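Local atomic coordinates of fervidolysin (Fervidobacterium pennivorans, PDB entry 1R6V), a protein that degrades keratin into peptides as a subtilisin-like serine protease, allowing the bacterium to grow on native feathers. Residues F450-T455 with I500-P505; F461-V466 with V552-T557; G583-V588 with G603-G608; I619-T624 with T643-D648; V625-E630 with W666-Q671. The protein carries 1 engineered substitution. All blocks are in the same frame, centred on the assembly; numbering follows the deposited sequence.

Interaction 1. Residues F450-T455 with I500-P505; sequences FQVVVT and IFVGGP
The aromatic ring of F450 meets I500 obliquely, with the methyl CD1 of I500 lying 3.9 Å from F450 CZ and nearly as close to CE2, so the contact is made at the far end of the ring. The two side chains come from opposite directions, and the extended shape of I500 (chi2 177°) carries CD1 out to the ring. M470, I493 and L550 also touch F450. These strands belong to the two facing sheets of the Ig-like β-sandwich: 450-455 lies in the three-stranded sheet, 500-505 in the four-stranded one, and their axes pass 9.9 Å apart at a crossing angle of -38°. No hydrogen bond joins them. Further along, V502 uses both of its methyls. Its CG1 slides past V454 CG2 at 3.8 Å, whereas its CG2 reaches V452 CG1 more loosely, at 4.4 Å. V466, from a strand next to 496-505, touches V502 as well, and V468 touches V452.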
# COMPACT_ATOMS: atom_id res chain seq x y z
N PHE A 450 -12.13 3.55 10.47
CA PHE A 450 -13.27 4.06 9.71
C PHE A 450 -13.30 3.17 8.46
O PHE A 450 -12.25 2.88 7.90
CB PHE A 450 -13.05 5.52 9.28
CG PHE A 450 -14.12 6.04 8.38
CD1 PHE A 450 -15.43 6.17 8.84
CD2 PHE A 450 -13.83 6.36 7.05
CE1 PHE A 450 -16.44 6.60 7.98
CE2 PHE A 450 -14.82 6.80 6.18
CZ PHE A 450 -16.14 6.92 6.64
N GLN A 451 -14.47 2.73 8.05
CA GLN A 451 -14.54 1.90 6.84
C GLN A 451 -15.56 2.43 5.86
O GLN A 451 -16.57 3.02 6.26
CB GLN A 451 -14.93 0.46 7.18
CG GLN A 451 -13.91 -0.31 8.00
CD GLN A 451 -14.28 -1.78 8.16
OE1 GLN A 451 -15.46 -2.13 8.11
NE2 GLN A 451 -13.28 -2.63 8.34
N VAL A 452 -15.29 2.24 4.57
CA VAL A 452 -16.24 2.62 3.54
C VAL A 452 -16.51 1.27 2.87
O VAL A 452 -15.58 0.58 2.44
CB VAL A 452 -15.66 3.64 2.52
CG1 VAL A 452 -16.69 3.90 1.40
CG2 VAL A 452 -15.36 4.98 3.23
N VAL A 453 -17.77 0.86 2.86
CA VAL A 453 -18.18 -0.42 2.29
C VAL A 453 -19.02 -0.14 1.05
O VAL A 453 -20.10 0.42 1.16
CB VAL A 453 -19.03 -1.24 3.28
CG1 VAL A 453 -19.26 -2.64 2.73
CG2 VAL A 453 -18.33 -1.30 4.65
N VAL A 454 -18.52 -0.53 -0.12
CA VAL A 454 -19.23 -0.31 -1.39
C VAL A 454 -19.80 -1.65 -1.86
O VAL A 454 -19.07 -2.62 -1.97
CB VAL A 454 -18.27 0.24 -2.48
CG1 VAL A 454 -19.05 0.63 -3.75
CG2 VAL A 454 -17.51 1.45 -1.93
N THR A 455 -21.10 -1.69 -2.15
CA THR A 455 -21.76 -2.92 -2.59
C THR A 455 -22.63 -2.62 -3.80
O THR A 455 -22.71 -1.48 -4.23
CB THR A 455 -22.69 -3.50 -1.51
OG1 THR A 455 -23.69 -2.53 -1.18
CG2 THR A 455 -21.91 -3.85 -0.25
N ILE A 500 -16.08 12.85 0.88
CA ILE A 500 -15.67 11.51 0.47
C ILE A 500 -16.17 11.18 -0.93
O ILE A 500 -17.37 11.24 -1.20
CB ILE A 500 -16.20 10.46 1.48
CG1 ILE A 500 -15.66 10.76 2.88
CG2 ILE A 500 -15.74 9.06 1.06
CD1 ILE A 500 -16.17 9.82 3.97
N PHE A 501 -15.23 10.85 -1.82
CA PHE A 501 -15.54 10.50 -3.20
C PHE A 501 -15.20 9.04 -3.45
O PHE A 501 -14.14 8.57 -3.06
CB PHE A 501 -14.75 11.39 -4.16
CG PHE A 501 -15.00 12.86 -3.94
CD1 PHE A 501 -14.28 13.56 -2.97
CD2 PHE A 501 -15.97 13.53 -4.67
CE1 PHE A 501 -14.53 14.91 -2.74
CE2 PHE A 501 -16.23 14.88 -4.45
CZ PHE A 501 -15.51 15.57 -3.48
N VAL A 502 -16.13 8.32 -4.08
CA VAL A 502 -15.98 6.90 -4.36
C VAL A 502 -16.08 6.70 -5.88
O VAL A 502 -17.00 7.23 -6.51
CB VAL A 502 -17.12 6.13 -3.65
CG1 VAL A 502 -16.97 4.64 -3.84
CG2 VAL A 502 -17.11 6.49 -2.16
N GLY A 503 -15.15 5.95 -6.46
CA GLY A 503 -15.17 5.73 -7.90
C GLY A 503 -15.18 4.27 -8.33
O GLY A 503 -14.32 3.51 -7.90
N GLY A 504 -16.15 3.94 -9.20
CA GLY A 504 -16.42 2.61 -9.75
C GLY A 504 -15.27 1.67 -9.89
O GLY A 504 -14.13 2.11 -9.74
N PRO A 505 -15.51 0.38 -10.22
CA PRO A 505 -14.33 -0.49 -10.33
C PRO A 505 -13.28 0.12 -11.24
O PRO A 505 -13.62 0.81 -12.20
CB PRO A 505 -14.91 -1.80 -10.90
CG PRO A 505 -16.35 -1.78 -10.43
CD PRO A 505 -16.73 -0.33 -10.63

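Interaction 2. Residues F461-V466 with V552-T557; sequences FGVPTV and VNFNST
F554 meets V466 and V463 with one side of its ring, from CD2 round to CZ, and the closeness of the fit differs between the two valines. The tight part is at V466, where both methyls are engaged: V466 CG2 lies 3.8 Å from F554 CE2, and V466 CG1 lies 4.1 Å from F554 CZ. The valine and the ring come from opposite directions and meet obliquely. At V463 the fit is looser, with CG2 stopping 4.3 Å from F554 CD2. The residues on either side of F554 in sequence, N553 and N555, are exposed to solvent. The CG atom of F554 stands anti to its carbonyl carbon (chi1 -85°), which sends the ring inward, where V502 and V454 also touch it. T482 ties the two valines together through its OG1, hydrogen-bonded to both V463 O and V466 N, while T465 OG1 bonds to D506 N. F554 also packs edge-to-face with F669 of the second sandwich domain. The arrangement is that of a linker between two β-sandwiches, in which an aromatic residue just past the last strand of the first closes the end of its hydrophobic core.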
# COMPACT_ATOMS: atom_id res chain seq x y z
N PHE A 461 -23.40 -7.98 -2.79
CA PHE A 461 -22.00 -8.25 -3.06
C PHE A 461 -21.13 -7.01 -2.96
O PHE A 461 -21.51 -5.93 -3.40
CB PHE A 461 -21.84 -8.83 -4.48
CG PHE A 461 -22.38 -10.22 -4.63
CD1 PHE A 461 -23.69 -10.43 -5.05
CD2 PHE A 461 -21.57 -11.32 -4.35
CE1 PHE A 461 -24.18 -11.73 -5.20
CE2 PHE A 461 -22.06 -12.62 -4.49
CZ PHE A 461 -23.37 -12.82 -4.92
N GLY A 462 -19.95 -7.16 -2.36
CA GLY A 462 -19.04 -6.03 -2.27
C GLY A 462 -18.40 -5.78 -3.63
O GLY A 462 -18.16 -6.72 -4.39
N VAL A 463 -18.11 -4.52 -3.94
CA VAL A 463 -17.49 -4.16 -5.22
C VAL A 463 -16.00 -3.91 -4.99
O VAL A 463 -15.62 -3.00 -4.26
CB VAL A 463 -18.13 -2.88 -5.82
CG1 VAL A 463 -17.61 -2.65 -7.22
CG2 VAL A 463 -19.64 -2.99 -5.81
N PRO A 464 -15.15 -4.72 -5.62
CA PRO A 464 -13.70 -4.57 -5.47
C PRO A 464 -13.03 -3.53 -6.36
O PRO A 464 -13.50 -3.24 -7.46
CB PRO A 464 -13.19 -5.98 -5.74
CG PRO A 464 -14.13 -6.48 -6.77
CD PRO A 464 -15.49 -5.97 -6.33
N THR A 465 -11.92 -3.01 -5.87
CA THR A 465 -11.09 -2.01 -6.55
C THR A 465 -11.75 -0.66 -6.79
O THR A 465 -11.44 0.04 -7.75
CB THR A 465 -10.52 -2.55 -7.91
OG1 THR A 465 -11.54 -2.53 -8.91
CG2 THR A 465 -10.00 -3.97 -7.74
N VAL A 466 -12.69 -0.31 -5.92
CA VAL A 466 -13.34 0.99 -6.00
C VAL A 466 -12.42 1.93 -5.22
O VAL A 466 -11.96 1.60 -4.12
CB VAL A 466 -14.74 0.94 -5.35
CG1 VAL A 466 -15.30 2.35 -5.19
CG2 VAL A 466 -15.68 0.11 -6.23
N VAL A 552 -21.98 2.49 0.78
CA VAL A 552 -22.28 3.03 -0.53
C VAL A 552 -22.90 1.92 -1.38
O VAL A 552 -22.40 0.79 -1.40
CB VAL A 552 -20.99 3.55 -1.22
CG1 VAL A 552 -21.31 4.11 -2.59
CG2 VAL A 552 -20.32 4.61 -0.35
N ASN A 553 -24.01 2.23 -2.04
CA ASN A 553 -24.68 1.24 -2.88
C ASN A 553 -24.67 1.70 -4.32
O ASN A 553 -25.31 2.69 -4.68
CB ASN A 553 -26.12 1.03 -2.40
CG ASN A 553 -26.18 0.42 -1.02
OD1 ASN A 553 -25.96 -0.78 -0.85
ND2 ASN A 553 -26.49 1.23 -0.02
N PHE A 554 -23.92 0.99 -5.16
CA PHE A 554 -23.83 1.31 -6.57
C PHE A 554 -25.08 0.77 -7.28
O PHE A 554 -25.73 -0.16 -6.80
CB PHE A 554 -22.58 0.65 -7.19
CG PHE A 554 -21.31 1.46 -7.04
CD1 PHE A 554 -21.33 2.73 -6.48
CD2 PHE A 554 -20.10 0.97 -7.52
CE1 PHE A 554 -20.18 3.50 -6.39
CE2 PHE A 554 -18.94 1.73 -7.44
CZ PHE A 554 -18.97 3.01 -6.87
N ASN A 555 -25.41 1.39 -8.41
CA ASN A 555 -26.52 0.95 -9.25
C ASN A 555 -26.13 1.24 -10.69
O ASN A 555 -25.22 2.02 -10.95
CB ASN A 555 -27.83 1.69 -8.90
CG ASN A 555 -27.73 3.20 -9.04
OD1 ASN A 555 -27.38 3.72 -10.10
ND2 ASN A 555 -28.04 3.92 -7.97
N SER A 556 -26.81 0.60 -11.63
CA SER A 556 -26.51 0.79 -13.05
C SER A 556 -27.73 0.49 -13.91
O SER A 556 -28.73 -0.04 -13.43
CB SER A 556 -25.37 -0.14 -13.47
OG SER A 556 -25.68 -1.48 -13.14
N THR A 557 -27.62 0.83 -15.19
CA THR A 557 -28.68 0.55 -16.14
C THR A 557 -28.04 -0.17 -17.31
O THR A 557 -26.90 0.13 -17.69
CB THR A 557 -29.37 1.84 -16.65
OG1 THR A 557 -28.39 2.73 -17.20
CG2 THR A 557 -30.10 2.53 -15.51

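Interaction 3. Residues G583-V588 with G603-G608; sequences GVYGRV and GQISFG
Y585 lies against I605 within one antiparallel β-sheet, at a classic β-bulge in which Y585 and G586 both face V576. The methyl CG2 of I605 is 3.7 Å from Y585 CD1 and 3.8 Å from CE1, and the two side chains pass at a slant. In I605 the CG1 branch stands between the backbone N and the carbonyl carbon (chi1 60°), which leaves CG2 to meet the tyrosine. The phenol end is linked to segment 603-608 through a water that lies in the ring plane at its edge, 2.6 Å from Y585 OH. The same water donates a hydrogen bond of 2.6 Å to Q604 O.

Further out, strand 573-577 runs between the two segments and pairs with both, and its V576 touches I605. The backbone angles of G586 (158°/150°) would jam any CB against the carbonyl O of Y585, so the bulge calls for glycine here. Q604 turns the other way, its NE2 bonding to T667 OG1. Residues of the N-terminal propeptide pack around segment 583-588: V584 pairs through its backbone with P10 and I12, Q15 touches Y585, and R587 NH2 bonds to L6 O and L9 O. V584 CG2 lies over one face of the R587 guanidinium, 3.2 Å above its plane and displaced toward the rim.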
# COMPACT_ATOMS: atom_id res chain seq x y z
N GLY A 583 -23.36 -21.43 -16.14
CA GLY A 583 -24.81 -21.55 -16.20
C GLY A 583 -25.37 -20.31 -16.85
O GLY A 583 -24.62 -19.46 -17.33
N VAL A 584 -26.70 -20.20 -16.87
CA VAL A 584 -27.36 -19.04 -17.47
C VAL A 584 -28.24 -18.33 -16.45
O VAL A 584 -28.70 -18.94 -15.48
CB VAL A 584 -28.23 -19.46 -18.69
CG1 VAL A 584 -27.37 -20.13 -19.74
CG2 VAL A 584 -29.35 -20.39 -18.24
N TYR A 585 -28.46 -17.04 -16.67
CA TYR A 585 -29.29 -16.25 -15.77
C TYR A 585 -30.70 -16.08 -16.33
O TYR A 585 -31.58 -15.51 -15.68
CB TYR A 585 -28.66 -14.87 -15.53
CG TYR A 585 -27.36 -14.93 -14.77
CD1 TYR A 585 -26.14 -14.69 -15.40
CD2 TYR A 585 -27.35 -15.25 -13.40
CE1 TYR A 585 -24.93 -14.76 -14.70
CE2 TYR A 585 -26.15 -15.32 -12.69
CZ TYR A 585 -24.95 -15.08 -13.34
OH TYR A 585 -23.77 -15.14 -12.63
N GLY A 586 -30.91 -16.55 -17.56
CA GLY A 586 -32.23 -16.44 -18.16
C GLY A 586 -32.21 -16.51 -19.68
O GLY A 586 -31.24 -16.13 -20.32
N ARG A 587 -33.31 -17.02 -20.24
CA ARG A 587 -33.45 -17.14 -21.68
C ARG A 587 -34.79 -16.53 -22.08
O ARG A 587 -35.77 -16.66 -21.36
CB ARG A 587 -33.42 -18.61 -22.11
CG ARG A 587 -32.15 -19.36 -21.75
CD ARG A 587 -32.08 -20.67 -22.53
NE ARG A 587 -30.89 -21.45 -22.21
CZ ARG A 587 -30.73 -22.14 -21.08
NH1 ARG A 587 -31.68 -22.15 -20.16
NH2 ARG A 587 -29.61 -22.84 -20.89
N VAL A 588 -34.83 -15.86 -23.23
CA VAL A 588 -36.06 -15.24 -23.71
C VAL A 588 -36.12 -15.27 -25.23
O VAL A 588 -35.09 -15.23 -25.90
CB VAL A 588 -36.17 -13.78 -23.21
CG1 VAL A 588 -35.03 -12.95 -23.78
CG2 VAL A 588 -37.51 -13.18 -23.60
N GLY A 603 -23.92 -7.90 -11.14
CA GLY A 603 -22.81 -8.83 -11.23
C GLY A 603 -22.11 -8.70 -12.57
O GLY A 603 -21.96 -7.60 -13.09
N GLN A 604 -21.68 -9.83 -13.13
CA GLN A 604 -20.99 -9.79 -14.41
C GLN A 604 -21.60 -10.84 -15.33
O GLN A 604 -21.70 -12.02 -14.98
CB GLN A 604 -19.50 -10.00 -14.18
CG GLN A 604 -18.94 -8.84 -13.34
CD GLN A 604 -17.53 -9.06 -12.86
OE1 GLN A 604 -17.17 -10.15 -12.42
NE2 GLN A 604 -16.71 -8.01 -12.92
N ILE A 605 -22.04 -10.39 -16.50
CA ILE A 605 -22.71 -11.28 -17.45
C ILE A 605 -22.18 -11.17 -18.86
O ILE A 605 -21.41 -10.27 -19.18
CB ILE A 605 -24.23 -10.97 -17.50
CG1 ILE A 605 -24.46 -9.52 -17.94
CG2 ILE A 605 -24.88 -11.24 -16.14
CD1 ILE A 605 -25.94 -9.11 -18.05
N SER A 606 -22.59 -12.13 -19.69
CA SER A 606 -22.25 -12.16 -21.10
C SER A 606 -23.58 -12.42 -21.84
O SER A 606 -24.53 -12.94 -21.25
CB SER A 606 -21.24 -13.27 -21.43
OG SER A 606 -20.00 -13.03 -20.78
N PHE A 607 -23.62 -12.04 -23.11
CA PHE A 607 -24.83 -12.18 -23.92
C PHE A 607 -24.65 -13.22 -25.02
O PHE A 607 -23.61 -13.28 -25.65
CB PHE A 607 -25.19 -10.84 -24.60
CG PHE A 607 -25.28 -9.68 -23.65
CD1 PHE A 607 -26.08 -9.75 -22.52
CD2 PHE A 607 -24.59 -8.50 -23.91
CE1 PHE A 607 -26.20 -8.67 -21.66
CE2 PHE A 607 -24.70 -7.40 -23.06
CZ PHE A 607 -25.51 -7.49 -21.93
N GLY A 608 -25.67 -14.02 -25.24
CA GLY A 608 -25.55 -15.01 -26.29
C GLY A 608 -26.86 -15.24 -27.01
O GLY A 608 -27.90 -14.68 -26.65
O HOH W 1 -21.57 -14.27 -13.61

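Interaction 4. Residues I619-T624 with T643-D648; sequences ITIQGT and TWTIID
I621 and I647 face each other from two strands that run in broadly the same direction, with no hydrogen bond between them and with CA atoms 7.5 Å apart. Their side chains fill that space. The methyl CD1 of I647 packs on the branch point of I621, 3.8 Å from I621 CB, and also comes within 3.9 Å of the backbone I621 O. A bend in the I647 side chain (chi2 -68°) brings the methyl there. I621 is extended, with CD1 at the end of its longer branch directed to T645, two residues earlier on the other strand, and 4.4 Å from T645 CG2, a looser contact. The threonine splits its roles: the methyl meets the isoleucine, while OG1 hydrogen-bonds to V637 O. V634, on the strand paired with 619-627, also touches I647. Such apolar contacts between facing strands, without backbone bonds, are those of a β-sandwich core, here the second β-sandwich domain, where a four-stranded sheet holding 619-627 lies against the five-stranded one holding 644-647.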
# COMPACT_ATOMS: atom_id res chain seq x y z
N ILE A 619 -24.04 -16.53 -39.83
CA ILE A 619 -24.90 -15.38 -39.73
C ILE A 619 -24.34 -14.45 -38.67
O ILE A 619 -24.09 -14.86 -37.53
CB ILE A 619 -26.36 -15.78 -39.40
CG1 ILE A 619 -27.24 -14.53 -39.35
CG2 ILE A 619 -26.43 -16.50 -38.06
CD1 ILE A 619 -28.73 -14.85 -39.37
N THR A 620 -24.10 -13.20 -39.06
CA THR A 620 -23.59 -12.21 -38.14
C THR A 620 -24.78 -11.56 -37.45
O THR A 620 -25.72 -11.13 -38.11
CB THR A 620 -22.77 -11.13 -38.85
OG1 THR A 620 -21.56 -11.72 -39.34
CG2 THR A 620 -22.43 -9.99 -37.90
N ILE A 621 -24.76 -11.52 -36.13
CA ILE A 621 -25.85 -10.93 -35.37
C ILE A 621 -25.32 -9.63 -34.77
O ILE A 621 -24.24 -9.62 -34.18
CB ILE A 621 -26.30 -11.90 -34.26
CG1 ILE A 621 -26.65 -13.24 -34.90
CG2 ILE A 621 -27.47 -11.31 -33.50
CD1 ILE A 621 -26.97 -14.35 -33.92
N GLN A 622 -26.06 -8.54 -34.94
CA GLN A 622 -25.61 -7.25 -34.44
C GLN A 622 -26.63 -6.60 -33.52
O GLN A 622 -27.82 -6.87 -33.62
CB GLN A 622 -25.32 -6.32 -35.62
CG GLN A 622 -24.14 -6.73 -36.49
CD GLN A 622 -24.02 -5.90 -37.76
OE1 GLN A 622 -24.75 -6.12 -38.72
NE2 GLN A 622 -23.11 -4.95 -37.75
N GLY A 623 -26.17 -5.74 -32.62
CA GLY A 623 -27.09 -5.08 -31.72
C GLY A 623 -26.45 -3.86 -31.09
O GLY A 623 -25.35 -3.46 -31.47
N THR A 624 -27.15 -3.26 -30.14
CA THR A 624 -26.64 -2.09 -29.45
C THR A 624 -26.86 -2.31 -27.95
O THR A 624 -27.94 -2.69 -27.52
CB THR A 624 -27.40 -0.81 -29.90
OG1 THR A 624 -27.23 -0.63 -31.31
CG2 THR A 624 -26.88 0.43 -29.16
N THR A 643 -25.27 -24.11 -32.83
CA THR A 643 -26.56 -23.70 -32.29
C THR A 643 -26.47 -22.56 -31.29
O THR A 643 -27.47 -22.19 -30.69
CB THR A 643 -27.25 -24.88 -31.59
OG1 THR A 643 -26.34 -25.46 -30.65
CG2 THR A 643 -27.68 -25.93 -32.61
N TRP A 644 -25.29 -21.99 -31.11
CA TRP A 644 -25.16 -20.88 -30.18
C TRP A 644 -23.90 -20.06 -30.40
O TRP A 644 -22.90 -20.55 -30.93
CB TRP A 644 -25.17 -21.38 -28.73
CG TRP A 644 -23.98 -22.22 -28.36
CD1 TRP A 644 -23.77 -23.54 -28.66
CD2 TRP A 644 -22.80 -21.78 -27.65
NE1 TRP A 644 -22.55 -23.95 -28.20
CE2 TRP A 644 -21.93 -22.90 -27.58
CE3 TRP A 644 -22.40 -20.57 -27.09
CZ2 TRP A 644 -20.67 -22.83 -26.95
CZ3 TRP A 644 -21.15 -20.50 -26.46
CH2 TRP A 644 -20.30 -21.62 -26.40
N THR A 645 -23.95 -18.80 -29.99
CA THR A 645 -22.77 -17.96 -30.09
C THR A 645 -22.87 -16.85 -29.06
O THR A 645 -23.92 -16.67 -28.45
CB THR A 645 -22.59 -17.36 -31.51
OG1 THR A 645 -21.30 -16.76 -31.59
CG2 THR A 645 -23.66 -16.30 -31.81
N ILE A 646 -21.77 -16.14 -28.86
CA ILE A 646 -21.71 -15.04 -27.90
C ILE A 646 -21.64 -13.72 -28.67
O ILE A 646 -21.03 -13.66 -29.73
CB ILE A 646 -20.44 -15.15 -26.99
CG1 ILE A 646 -20.48 -16.45 -26.18
CG2 ILE A 646 -20.38 -13.97 -26.02
CD1 ILE A 646 -20.05 -17.65 -26.96
N ILE A 647 -22.25 -12.68 -28.13
CA ILE A 647 -22.29 -11.38 -28.78
C ILE A 647 -21.73 -10.30 -27.87
O ILE A 647 -22.20 -10.16 -26.75
CB ILE A 647 -23.74 -10.95 -29.09
CG1 ILE A 647 -24.47 -12.04 -29.87
CG2 ILE A 647 -23.74 -9.62 -29.84
CD1 ILE A 647 -23.96 -12.24 -31.26
N ASP A 648 -20.76 -9.53 -28.34
CA ASP A 648 -20.23 -8.46 -27.50
C ASP A 648 -19.51 -7.40 -28.34
O ASP A 648 -19.50 -7.49 -29.58
CB ASP A 648 -19.32 -9.02 -26.40
CG ASP A 648 -18.13 -9.77 -26.95
OD1 ASP A 648 -17.50 -9.26 -27.89
OD2 ASP A 648 -17.82 -10.86 -26.41

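Interaction 5. Residues V625-E630 with W666-Q671; sequences VTLNGE and WTIFGQ
V625 opens the contact on the six-membered part of the W666 indole: its CG1 is 3.7 Å from W666 CZ3, and CG2 lies over one face of the ring system, toward the rim. Valine and tryptophan come from opposite directions. The strands on which they sit, 625-627 and 666-669, belong to the two sheets of the second β-sandwich and pass 10.2 Å apart at 45°. Two residues on, L627 reaches the indole from a different side. Its CD2 is near the ring plane at the edge, 4.1 Å from W666 CE3, while CD1 meets I668 CG2, also at 4.1 Å, the two chains crossing at about a right angle. W666 is further placed by stacking on F607 and by a cation-pi contact with R529. With an alanine here, a gap would probably open above V625 and beside L627, and F607 and R529 would lose their aromatic partner.

After L627 the chain reverses in a type I' turn to E630, closed by L627 N bonding to E630 O and E630 N to L627 O. Within the turn, N628 ND2 donates to a water 3.0 Å away, which in turn donates to T667 O; ND2 also bonds to A531 O, and OD1 receives T557 N. The contact is therefore apolar through the sandwich interior and becomes polar, partly water-mediated, at the turn.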
# COMPACT_ATOMS: atom_id res chain seq x y z
N VAL A 625 -25.81 -2.11 -27.17
CA VAL A 625 -25.92 -2.23 -25.72
C VAL A 625 -25.91 -0.79 -25.23
O VAL A 625 -25.10 0.02 -25.69
CB VAL A 625 -24.70 -2.99 -25.11
CG1 VAL A 625 -24.54 -2.63 -23.63
CG2 VAL A 625 -24.90 -4.49 -25.23
N THR A 626 -26.84 -0.46 -24.35
CA THR A 626 -26.87 0.88 -23.77
C THR A 626 -26.52 0.63 -22.31
O THR A 626 -27.30 0.07 -21.55
CB THR A 626 -28.26 1.54 -23.88
OG1 THR A 626 -28.65 1.61 -25.26
CG2 THR A 626 -28.20 2.96 -23.32
N LEU A 627 -25.31 1.03 -21.94
CA LEU A 627 -24.80 0.81 -20.60
C LEU A 627 -24.64 2.13 -19.86
O LEU A 627 -23.80 2.95 -20.22
CB LEU A 627 -23.45 0.12 -20.71
CG LEU A 627 -22.67 -0.18 -19.43
CD1 LEU A 627 -23.50 -1.08 -18.49
CD2 LEU A 627 -21.38 -0.86 -19.85
N ASN A 628 -25.43 2.33 -18.82
CA ASN A 628 -25.37 3.57 -18.06
C ASN A 628 -25.51 4.78 -18.99
O ASN A 628 -24.85 5.81 -18.81
CB ASN A 628 -24.07 3.63 -17.24
CG ASN A 628 -24.02 2.53 -16.20
OD1 ASN A 628 -25.00 2.29 -15.50
ND2 ASN A 628 -22.88 1.84 -16.10
N GLY A 629 -26.36 4.62 -20.00
CA GLY A 629 -26.62 5.69 -20.95
C GLY A 629 -25.75 5.75 -22.19
O GLY A 629 -26.05 6.48 -23.14
N GLU A 630 -24.68 4.96 -22.22
CA GLU A 630 -23.79 4.98 -23.35
C GLU A 630 -24.10 3.87 -24.34
O GLU A 630 -24.24 2.71 -23.95
CB GLU A 630 -22.35 4.85 -22.86
CG GLU A 630 -21.33 5.01 -23.94
CD GLU A 630 -19.92 4.96 -23.40
OE1 GLU A 630 -19.62 5.74 -22.46
OE2 GLU A 630 -19.12 4.15 -23.91
N TRP A 666 -19.92 -7.88 -18.93
CA TRP A 666 -20.50 -6.56 -18.66
C TRP A 666 -20.68 -6.51 -17.15
O TRP A 666 -21.30 -7.40 -16.55
CB TRP A 666 -21.85 -6.43 -19.37
CG TRP A 666 -21.74 -6.73 -20.83
CD1 TRP A 666 -21.77 -7.96 -21.41
CD2 TRP A 666 -21.46 -5.79 -21.88
NE1 TRP A 666 -21.52 -7.85 -22.76
CE2 TRP A 666 -21.33 -6.53 -23.08
CE3 TRP A 666 -21.31 -4.40 -21.92
CZ2 TRP A 666 -21.05 -5.93 -24.30
CZ3 TRP A 666 -21.03 -3.80 -23.14
CH2 TRP A 666 -20.90 -4.57 -24.32
N THR A 667 -20.14 -5.47 -16.54
CA THR A 667 -20.18 -5.30 -15.09
C THR A 667 -21.29 -4.34 -14.68
O THR A 667 -21.27 -3.17 -15.04
CB THR A 667 -18.80 -4.80 -14.60
OG1 THR A 667 -17.79 -5.73 -15.01
CG2 THR A 667 -18.76 -4.68 -13.08
N ILE A 668 -22.26 -4.86 -13.92
CA ILE A 668 -23.40 -4.07 -13.47
C ILE A 668 -23.69 -4.27 -11.99
O ILE A 668 -23.20 -5.22 -11.36
CB ILE A 668 -24.67 -4.38 -14.30
CG1 ILE A 668 -25.02 -5.87 -14.19
CG2 ILE A 668 -24.44 -3.97 -15.75
CD1 ILE A 668 -24.16 -6.78 -15.01
N PHE A 669 -24.50 -3.38 -11.43
CA PHE A 669 -24.80 -3.43 -10.00
C PHE A 669 -26.28 -3.48 -9.63
O PHE A 669 -26.63 -3.45 -8.45
CB PHE A 669 -24.12 -2.23 -9.34
CG PHE A 669 -22.67 -2.09 -9.73
CD1 PHE A 669 -22.29 -1.32 -10.82
CD2 PHE A 669 -21.69 -2.82 -9.06
CE1 PHE A 669 -20.97 -1.28 -11.26
CE2 PHE A 669 -20.36 -2.79 -9.49
CZ PHE A 669 -19.99 -2.02 -10.59
N GLY A 670 -27.15 -3.57 -10.63
CA GLY A 670 -28.57 -3.65 -10.36
C GLY A 670 -29.20 -2.32 -10.01
O GLY A 670 -28.64 -1.26 -10.24
N GLN A 671 -30.40 -2.38 -9.44
CA GLN A 671 -31.11 -1.18 -9.07
C GLN A 671 -31.73 -1.37 -7.70
O GLN A 671 -32.16 -0.41 -7.06
CB GLN A 671 -32.20 -0.89 -10.11
CG GLN A 671 -32.63 0.56 -10.20
CD GLN A 671 -31.70 1.42 -11.04
OE1 GLN A 671 -31.86 2.64 -11.11
NE2 GLN A 671 -30.73 0.78 -11.69
O HOH W 2 -21.94 -0.44 -14.40

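How the interactions relate
From the N terminus, interaction 1 comes first and closes a loop of 44 residues between facing strands of the first sandwich. Interaction 2 crosses it, starting between the segments of interaction 1 and ending in the linker after strand 549-553; V453 and T455 pair with V552. Interaction 3 follows in series as a short closure within one sheet of the second sandwich. Interactions 4 and 5 then cross, both starting on strand 619-627 and reaching the sheet that holds interaction 3, where strand 604-610 pairs with both 644-647 and 666-669. The linker is tied to the second sandwich by T557 O with N628 N and S556 OG with F669 N, and P505 of the first sandwich packs on F669.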